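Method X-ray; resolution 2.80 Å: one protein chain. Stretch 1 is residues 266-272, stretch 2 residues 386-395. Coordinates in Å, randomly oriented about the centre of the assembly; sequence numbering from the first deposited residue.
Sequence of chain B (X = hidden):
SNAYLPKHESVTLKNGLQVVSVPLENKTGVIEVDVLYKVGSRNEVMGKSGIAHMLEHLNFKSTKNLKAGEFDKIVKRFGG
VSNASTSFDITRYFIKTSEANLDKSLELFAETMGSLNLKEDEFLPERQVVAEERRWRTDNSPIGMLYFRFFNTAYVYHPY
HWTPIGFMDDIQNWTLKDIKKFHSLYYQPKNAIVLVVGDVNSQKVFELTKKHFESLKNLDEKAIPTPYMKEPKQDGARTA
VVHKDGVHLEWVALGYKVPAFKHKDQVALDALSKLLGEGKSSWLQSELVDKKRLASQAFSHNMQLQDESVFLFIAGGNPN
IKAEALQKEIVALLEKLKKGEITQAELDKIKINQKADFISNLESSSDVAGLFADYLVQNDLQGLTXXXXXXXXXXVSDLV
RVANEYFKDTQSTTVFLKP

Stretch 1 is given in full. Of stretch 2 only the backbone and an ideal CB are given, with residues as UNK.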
# COMPACT_ATOMS: atom_id res chain seq x y z
N GLN B 266 2.20 18.95 19.51
CA GLN B 266 3.51 18.61 18.95
C GLN B 266 4.65 19.07 19.85
O GLN B 266 5.68 18.39 19.94
CB GLN B 266 3.68 19.22 17.55
CG GLN B 266 2.81 18.59 16.48
CD GLN B 266 3.08 17.10 16.30
OE1 GLN B 266 4.16 16.61 16.64
NE2 GLN B 266 2.10 16.38 15.76
N VAL B 267 4.46 20.20 20.52
CA VAL B 267 5.51 20.73 21.39
C VAL B 267 5.71 19.81 22.59
O VAL B 267 6.85 19.53 22.97
CB VAL B 267 5.17 22.15 21.87
CG1 VAL B 267 6.30 22.70 22.73
CG2 VAL B 267 4.91 23.07 20.68
N ALA B 268 4.61 19.34 23.16
CA ALA B 268 4.68 18.41 24.29
C ALA B 268 5.28 17.08 23.85
O ALA B 268 6.06 16.47 24.58
CB ALA B 268 3.30 18.20 24.88
N LEU B 269 4.90 16.63 22.66
CA LEU B 269 5.45 15.41 22.08
C LEU B 269 6.96 15.51 21.93
O LEU B 269 7.70 14.59 22.26
CB LEU B 269 4.79 15.12 20.73
CG LEU B 269 3.35 14.62 20.77
CD1 LEU B 269 2.71 14.74 19.40
CD2 LEU B 269 3.31 13.18 21.25
N ASP B 270 7.41 16.66 21.42
CA ASP B 270 8.84 16.94 21.34
C ASP B 270 9.47 16.85 22.73
O ASP B 270 10.54 16.26 22.90
CB ASP B 270 9.09 18.32 20.73
CG ASP B 270 8.77 18.36 19.24
OD1 ASP B 270 8.16 17.40 18.73
OD2 ASP B 270 9.14 19.35 18.58
N ALA B 271 8.79 17.41 23.72
CA ALA B 271 9.28 17.38 25.10
C ALA B 271 9.28 15.96 25.66
O ALA B 271 10.17 15.59 26.43
CB ALA B 271 8.44 18.29 25.98
N LEU B 272 8.29 15.16 25.27
CA LEU B 272 8.21 13.77 25.72
C LEU B 272 9.38 12.96 25.18
O LEU B 272 9.94 12.12 25.88
CB LEU B 272 6.88 13.14 25.30
CG LEU B 272 5.70 13.32 26.25
CD1 LEU B 272 4.42 12.73 25.67
CD2 LEU B 272 6.01 12.70 27.60
N UNK B 386 6.35 30.92 18.07
CA UNK B 386 5.66 30.67 19.34
C UNK B 386 6.15 29.42 20.05
O UNK B 386 5.66 29.08 21.12
CB UNK B 386 4.15 30.55 19.10
N UNK B 387 7.13 28.73 19.46
CA UNK B 387 7.57 27.44 19.96
C UNK B 387 8.20 27.53 21.36
O UNK B 387 7.73 26.88 22.29
CB UNK B 387 8.57 26.83 18.98
N UNK B 388 9.24 28.35 21.48
CA UNK B 388 9.99 28.48 22.72
C UNK B 388 9.12 28.79 23.93
O UNK B 388 9.27 28.17 24.98
CB UNK B 388 11.05 29.57 22.56
N UNK B 389 8.20 29.74 23.77
CA UNK B 389 7.33 30.12 24.88
C UNK B 389 6.39 28.98 25.25
O UNK B 389 6.11 28.75 26.42
CB UNK B 389 6.53 31.37 24.52
N UNK B 390 5.91 28.26 24.24
CA UNK B 390 5.01 27.14 24.47
C UNK B 390 5.73 26.01 25.19
O UNK B 390 5.15 25.31 26.03
CB UNK B 390 4.43 26.64 23.15
N UNK B 391 7.00 25.83 24.86
CA UNK B 391 7.80 24.76 25.43
C UNK B 391 8.11 25.03 26.90
O UNK B 391 8.04 24.13 27.74
CB UNK B 391 9.10 24.59 24.64
N UNK B 392 8.44 26.28 27.21
CA UNK B 392 8.83 26.65 28.56
C UNK B 392 7.63 26.83 29.48
O UNK B 392 7.79 26.95 30.69
CB UNK B 392 9.66 27.94 28.53
N UNK B 393 6.43 26.84 28.90
CA UNK B 393 5.21 26.94 29.69
C UNK B 393 4.57 25.57 29.88
O UNK B 393 3.49 25.46 30.45
CB UNK B 393 4.22 27.90 29.02
N UNK B 394 5.24 24.53 29.39
CA UNK B 394 4.75 23.17 29.55
C UNK B 394 4.78 22.76 31.02
O UNK B 394 5.80 22.92 31.69
CB UNK B 394 5.58 22.20 28.71
N UNK B 395 3.66 22.25 31.51
CA UNK B 395 3.63 21.66 32.83
C UNK B 395 3.75 20.15 32.68
O UNK B 395 3.54 19.62 31.59
CB UNK B 395 2.35 22.05 33.58

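Stretch 1 is helical and presents Val267, Asp270 and Ala271 to the second stretch, with Ala268 to the side. At position 386 no atom of stretch 1 lies within 5.5 Å of the ideal CB, so many side chains would fit. It is Asp386, which makes no contact here.

At position 387 the backbone is helical, and the CA-to-CB bond points sideways. A short side chain would fall short of stretch 1, whereas a long one could pass Val267 and reach the carboxylate of Asp270, which calls for a donor; Tyr, Lys or Arg would be reasonable. The residue is Tyr387. With chi1 in t, its ring comes nearer, CE2 lying 4.0 Å from CG2 of Val267, and its OH donates a hydrogen bond of 2.8 Å to OD2 of Asp270, which sits at the ring edge. This is the only hydrogen bond between the stretches.

Positions 388 and 389 have helical backbones and open space as far as stretch 1 is concerned, which favours no particular side chain. They are Gln388 and Gln389.

At 390 the bond points toward stretch 1, and the ideal CB is 4.4 Å from CG2 of Val267. An aliphatic residue or a longer polar one with an aliphatic stem would suit. Gln390 is found, its OE1 3.5 Å from CG2 of Val267, a van der Waals contact with a methyl carbon.

At 391 the bond is sideways, yet the ideal CB is already 3.9 Å from CG1 of Val267, and the methyl of Ala271 lies farther along. Leu, Met or Phe could bridge the two. Phe391, chi1 in t, brings CD2 to 3.6 Å from CG1 of Val267 and CE2 to 3.7 Å from CB of Ala271.

At 392 the CA-to-CB bond points away, leaving the choice free; it is Leu392. Position 393 is out of reach, with phi/psi of -99/4°, so small or polar residues would do; it is Asp393, whose OD2 accepts a hydrogen bond from NE2 of Gln389.

At 394 the backbone is extended (-67/129°) and CB is directed toward stretch 1, but too distant for a small side chain to touch. Val267, Ala268 and Ala271 offer an apolar surface fit for Leu, Ile or Met. Leu394 spans it: CD1 is 3.7 Å from CB of Ala271 and 4.0 Å from CG1 of Val267, while CD2 is 4.0 Å from CB of Ala268.

Position 395, an N-cap out of reach, would suit Ser, Thr, Asp or Asn, but others are tolerated; it is Lys395.

Stretch 2, residues 386-395: DYQQQFLDLK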
# COMPACT_ATOMS: atom_id res chain seq x y z
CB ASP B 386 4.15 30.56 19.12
CG ASP B 386 3.51 31.87 18.70
OD1 ASP B 386 4.10 32.94 18.99
OD2 ASP B 386 2.42 31.84 18.10
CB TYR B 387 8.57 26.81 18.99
CG TYR B 387 8.96 25.38 19.32
CD1 TYR B 387 10.07 25.11 20.09
CD2 TYR B 387 8.21 24.31 18.85
CE1 TYR B 387 10.43 23.80 20.39
CE2 TYR B 387 8.56 23.00 19.14
CZ TYR B 387 9.67 22.76 19.92
OH TYR B 387 10.03 21.46 20.21
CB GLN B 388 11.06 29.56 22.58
CG GLN B 388 12.28 29.11 21.81
CD GLN B 388 12.92 27.88 22.42
OE1 GLN B 388 13.02 26.83 21.78
NE2 GLN B 388 13.35 28.00 23.67
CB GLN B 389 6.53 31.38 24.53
CG GLN B 389 5.78 31.97 25.71
CD GLN B 389 6.70 32.37 26.85
OE1 GLN B 389 7.83 32.81 26.63
NE2 GLN B 389 6.23 32.20 28.08
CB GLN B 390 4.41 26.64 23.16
CG GLN B 390 3.31 27.53 22.60
CD GLN B 390 2.61 26.91 21.40
OE1 GLN B 390 2.64 25.69 21.20
NE2 GLN B 390 1.98 27.75 20.59
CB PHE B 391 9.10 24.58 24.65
CG PHE B 391 9.80 23.27 24.90
CD1 PHE B 391 10.65 23.12 25.98
CD2 PHE B 391 9.60 22.19 24.05
CE1 PHE B 391 11.29 21.92 26.21
CE2 PHE B 391 10.24 20.99 24.28
CZ PHE B 391 11.09 20.85 25.36
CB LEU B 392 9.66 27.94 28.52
CG LEU B 392 10.93 27.85 27.67
CD1 LEU B 392 11.70 29.17 27.70
CD2 LEU B 392 11.81 26.70 28.13
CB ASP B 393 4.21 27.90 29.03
CG ASP B 393 4.67 29.34 29.06
OD1 ASP B 393 5.47 29.69 29.96
OD2 ASP B 393 4.24 30.12 28.19
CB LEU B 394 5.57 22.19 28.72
CG LEU B 394 5.33 22.14 27.21
CD1 LEU B 394 6.42 21.33 26.53
CD2 LEU B 394 3.96 21.55 26.90
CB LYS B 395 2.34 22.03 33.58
CG LYS B 395 2.21 23.51 33.92
CD LYS B 395 1.38 24.25 32.90
CE LYS B 395 -0.05 23.72 32.86
NZ LYS B 395 -0.88 24.42 31.84
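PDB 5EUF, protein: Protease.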